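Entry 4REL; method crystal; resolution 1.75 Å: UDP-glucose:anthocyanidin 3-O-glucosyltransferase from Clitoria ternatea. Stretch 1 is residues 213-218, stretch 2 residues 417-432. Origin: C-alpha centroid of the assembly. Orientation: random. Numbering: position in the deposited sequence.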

# COMPACT_ATOMS: atom_id res chain seq x y z
N PHE A 213 7.38 -5.33 -2.67
CA PHE A 213 6.56 -6.51 -2.91
C PHE A 213 7.43 -7.74 -3.21
O PHE A 213 8.65 -7.70 -3.07
CB PHE A 213 5.59 -6.23 -4.07
CG PHE A 213 4.39 -7.13 -4.07
CD1 PHE A 213 3.56 -7.20 -2.96
CD2 PHE A 213 4.09 -7.91 -5.18
CE1 PHE A 213 2.45 -8.03 -2.95
CE2 PHE A 213 2.98 -8.74 -5.18
CZ PHE A 213 2.16 -8.80 -4.06
N PHE A 214 6.78 -8.82 -3.62
CA PHE A 214 7.45 -10.08 -3.89
C PHE A 214 7.50 -10.30 -5.40
O PHE A 214 6.47 -10.48 -6.04
CB PHE A 214 6.66 -11.23 -3.25
CG PHE A 214 6.24 -10.97 -1.81
CD1 PHE A 214 7.16 -11.09 -0.78
CD2 PHE A 214 4.94 -10.62 -1.50
CE1 PHE A 214 6.78 -10.85 0.54
CE2 PHE A 214 4.55 -10.38 -0.19
CZ PHE A 214 5.47 -10.50 0.83
N ALA A 215 8.70 -10.27 -5.98
CA ALA A 215 8.86 -10.40 -7.42
C ALA A 215 8.21 -11.69 -7.95
O ALA A 215 7.65 -11.71 -9.05
CB ALA A 215 10.33 -10.36 -7.80
N GLU A 216 8.29 -12.74 -7.14
CA GLU A 216 7.77 -14.06 -7.51
C GLU A 216 6.25 -14.08 -7.69
O GLU A 216 5.70 -15.00 -8.30
CB GLU A 216 8.20 -15.09 -6.46
CG GLU A 216 9.71 -15.35 -6.41
CD GLU A 216 10.48 -14.35 -5.55
OE1 GLU A 216 9.92 -13.32 -5.14
OE2 GLU A 216 11.68 -14.62 -5.29
N LEU A 217 5.57 -13.06 -7.18
CA LEU A 217 4.11 -12.97 -7.31
C LEU A 217 3.64 -12.14 -8.49
O LEU A 217 2.47 -12.21 -8.88
CB LEU A 217 3.48 -12.39 -6.03
CG LEU A 217 3.26 -13.33 -4.84
CD1 LEU A 217 2.38 -12.63 -3.80
CD2 LEU A 217 2.61 -14.61 -5.30
N ASP A 218 4.52 -11.31 -9.04
CA ASP A 218 4.15 -10.49 -10.19
C ASP A 218 4.27 -11.31 -11.46
O ASP A 218 5.11 -12.22 -11.54
CB ASP A 218 5.06 -9.25 -10.28
CG ASP A 218 4.65 -8.15 -9.31
OD1 ASP A 218 3.53 -8.21 -8.76
OD2 ASP A 218 5.46 -7.22 -9.09
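Stretch 2, residues 417-432: KVKQIVQDAVGPHGQA

Stretch 2 enters as a helix, residues 417-425, breaks into a type I turn from Gly427 to Gly430, closed by Gly430 N to Gly427 O at 3.1 Å, and becomes helical again by Ala432. Stretch 1 meets it with the short 3-10 segment 215-217, with Leu217 N hydrogen-bonded to Phe214 O, just before it, at 3.0 Å. Along the first helix the contacts move from Leu217 to Phe214 and Glu216, and beyond the turn the chain meets Glu216 again and Ala215 as well. CA atoms approach to 6.5 Å between Glu216 and Ala425 and to 7.0 Å between Ala215 and Gln431.

Val418, Ile421, Val422 and Ala425, spaced along the helix, form the face that receives stretch 1. The CA-to-CB bond of Leu217 points sideways to stretch 2, but chi1 near -81° (m) with chi2 t brings its methyls close: Leu217 CD2 lies 3.7 Å from Val418 CG1 and 3.9 Å from Ile421 CG2, and Leu217 CD1 is 4.0 Å from Val418 CG1 and 3.8 Å from Val422 CG2. Val422, with chi1 t, meets Leu217 through CG2, which also lies 3.9 Å from Phe214 CD2, while Val422 CG1 sits over one face of the Phe214 ring, 3.8 Å from its centroid. The phenyl group, chi1 m, also places Phe214 CE1 3.7 Å from Val426 CG1.

Glu216 is the polar exception. Glu216 CB packs 3.9 Å from Ile421 CG2, and the chain then bends (chi1 m, chi2 p), carrying the carboxylate past the small Ala425, whose CB is 3.3 Å from Glu216 OE1. The bend lets Glu216 OE2 accept a nearly linear hydrogen bond from Gln431 N at 3.2 Å, where stretch 2 resumes after its turn. Water 1 lies 2.9 Å from Glu216 OE1 and 2.8 Å from Ala425 O, and accepts from Ala432 N at 3.2 Å, so it bridges the carboxylate and both sides of the turn. Gln431 directs CB toward Ala215 CB, 4.5 Å distant, but its amide end leads away.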

# COMPACT_ATOMS: atom_id res chain seq x y z
N LYS A 417 -1.24 -21.86 -1.82
CA LYS A 417 -0.09 -21.92 -2.73
C LYS A 417 0.66 -20.60 -2.78
O LYS A 417 1.89 -20.58 -2.85
CB LYS A 417 -0.52 -22.31 -4.14
CG LYS A 417 -1.16 -23.68 -4.22
CD LYS A 417 -1.45 -24.05 -5.67
CE LYS A 417 -2.24 -25.35 -5.76
NZ LYS A 417 -2.64 -25.65 -7.17
N VAL A 418 -0.08 -19.50 -2.77
CA VAL A 418 0.55 -18.19 -2.83
C VAL A 418 1.32 -17.92 -1.53
O VAL A 418 2.41 -17.34 -1.55
CB VAL A 418 -0.48 -17.09 -3.14
CG1 VAL A 418 0.10 -15.72 -2.85
CG2 VAL A 418 -0.92 -17.20 -4.60
N LYS A 419 0.77 -18.36 -0.40
CA LYS A 419 1.47 -18.23 0.87
C LYS A 419 2.82 -18.94 0.81
O LYS A 419 3.85 -18.41 1.25
CB LYS A 419 0.63 -18.80 2.02
CG LYS A 419 1.30 -18.66 3.38
CD LYS A 419 0.45 -19.31 4.48
CE LYS A 419 0.95 -18.87 5.85
NZ LYS A 419 0.35 -19.62 7.00
N GLN A 420 2.84 -20.14 0.24
CA GLN A 420 4.09 -20.89 0.15
C GLN A 420 5.09 -20.18 -0.77
O GLN A 420 6.28 -20.14 -0.50
CB GLN A 420 3.81 -22.32 -0.34
CG GLN A 420 5.06 -23.20 -0.42
CD GLN A 420 5.62 -23.56 0.95
OE1 GLN A 420 4.91 -24.07 1.82
NE2 GLN A 420 6.92 -23.31 1.15
N ILE A 421 4.59 -19.61 -1.86
CA ILE A 421 5.43 -18.80 -2.75
C ILE A 421 6.06 -17.62 -2.01
O ILE A 421 7.27 -17.37 -2.14
CB ILE A 421 4.64 -18.31 -3.98
CG1 ILE A 421 4.30 -19.50 -4.89
CG2 ILE A 421 5.42 -17.26 -4.77
CD1 ILE A 421 3.23 -19.20 -5.91
N VAL A 422 5.26 -16.91 -1.22
CA VAL A 422 5.78 -15.80 -0.42
C VAL A 422 6.84 -16.30 0.57
O VAL A 422 7.91 -15.71 0.70
CB VAL A 422 4.67 -15.01 0.31
CG1 VAL A 422 5.27 -14.04 1.31
CG2 VAL A 422 3.79 -14.27 -0.68
N GLN A 423 6.56 -17.42 1.24
CA GLN A 423 7.51 -17.94 2.22
C GLN A 423 8.85 -18.24 1.57
O GLN A 423 9.91 -17.93 2.12
CB GLN A 423 6.94 -19.17 2.97
CG GLN A 423 5.90 -18.79 4.01
CD GLN A 423 5.13 -19.96 4.59
OE1 GLN A 423 4.82 -19.98 5.79
NE2 GLN A 423 4.79 -20.92 3.74
N ASP A 424 8.82 -18.81 0.37
CA ASP A 424 10.06 -19.07 -0.35
C ASP A 424 10.70 -17.79 -0.94
O ASP A 424 11.91 -17.74 -1.15
CB ASP A 424 9.85 -20.15 -1.42
CG ASP A 424 9.40 -21.49 -0.83
OD1 ASP A 424 9.86 -21.84 0.29
OD2 ASP A 424 8.60 -22.20 -1.47
N ALA A 425 9.89 -16.76 -1.16
CA ALA A 425 10.38 -15.48 -1.71
C ALA A 425 11.18 -14.68 -0.67
O ALA A 425 12.17 -14.01 -1.01
CB ALA A 425 9.22 -14.64 -2.23
N VAL A 426 10.74 -14.74 0.59
CA VAL A 426 11.40 -14.01 1.67
C VAL A 426 12.58 -14.80 2.22
O VAL A 426 13.29 -14.33 3.11
CB VAL A 426 10.44 -13.67 2.81
CG1 VAL A 426 9.17 -13.10 2.26
CG2 VAL A 426 10.16 -14.91 3.64
N GLY A 427 12.77 -16.00 1.69
CA GLY A 427 13.90 -16.83 2.07
C GLY A 427 15.22 -16.22 1.63
O GLY A 427 15.25 -15.29 0.84
N PRO A 428 16.33 -16.78 2.14
CA PRO A 428 17.69 -16.29 1.93
C PRO A 428 18.15 -16.38 0.48
O PRO A 428 19.22 -15.86 0.14
CB PRO A 428 18.53 -17.23 2.80
CG PRO A 428 17.74 -18.50 2.83
CD PRO A 428 16.31 -18.06 2.87
N HIS A 429 17.36 -17.05 -0.35
CA HIS A 429 17.69 -17.22 -1.76
C HIS A 429 16.67 -16.58 -2.69
O HIS A 429 16.79 -16.69 -3.91
CB HIS A 429 17.80 -18.70 -2.10
CG HIS A 429 19.12 -19.30 -1.73
ND1 HIS A 429 20.28 -19.03 -2.43
CD2 HIS A 429 19.47 -20.16 -0.75
CE1 HIS A 429 21.28 -19.69 -1.89
NE2 HIS A 429 20.82 -20.39 -0.87
N GLY A 430 15.67 -15.93 -2.12
CA GLY A 430 14.69 -15.21 -2.92
C GLY A 430 15.38 -14.12 -3.71
O GLY A 430 16.53 -13.78 -3.43
N GLN A 431 14.68 -13.58 -4.71
CA GLN A 431 15.26 -12.52 -5.52
C GLN A 431 15.59 -11.34 -4.64
O GLN A 431 16.63 -10.69 -4.80
CB GLN A 431 14.28 -12.07 -6.62
CG GLN A 431 14.91 -11.10 -7.59
CD GLN A 431 16.21 -11.64 -8.17
OE1 GLN A 431 16.28 -12.80 -8.58
NE2 GLN A 431 17.25 -10.81 -8.18
N ALA A 432 14.70 -11.08 -3.69
CA ALA A 432 14.77 -9.90 -2.85
C ALA A 432 16.04 -9.84 -2.02
O ALA A 432 16.55 -8.76 -1.74
CB ALA A 432 13.56 -9.83 -1.95
O HOH W 1 11.82 -12.39 -3.21
O HOH W 2 11.78 -17.72 -4.50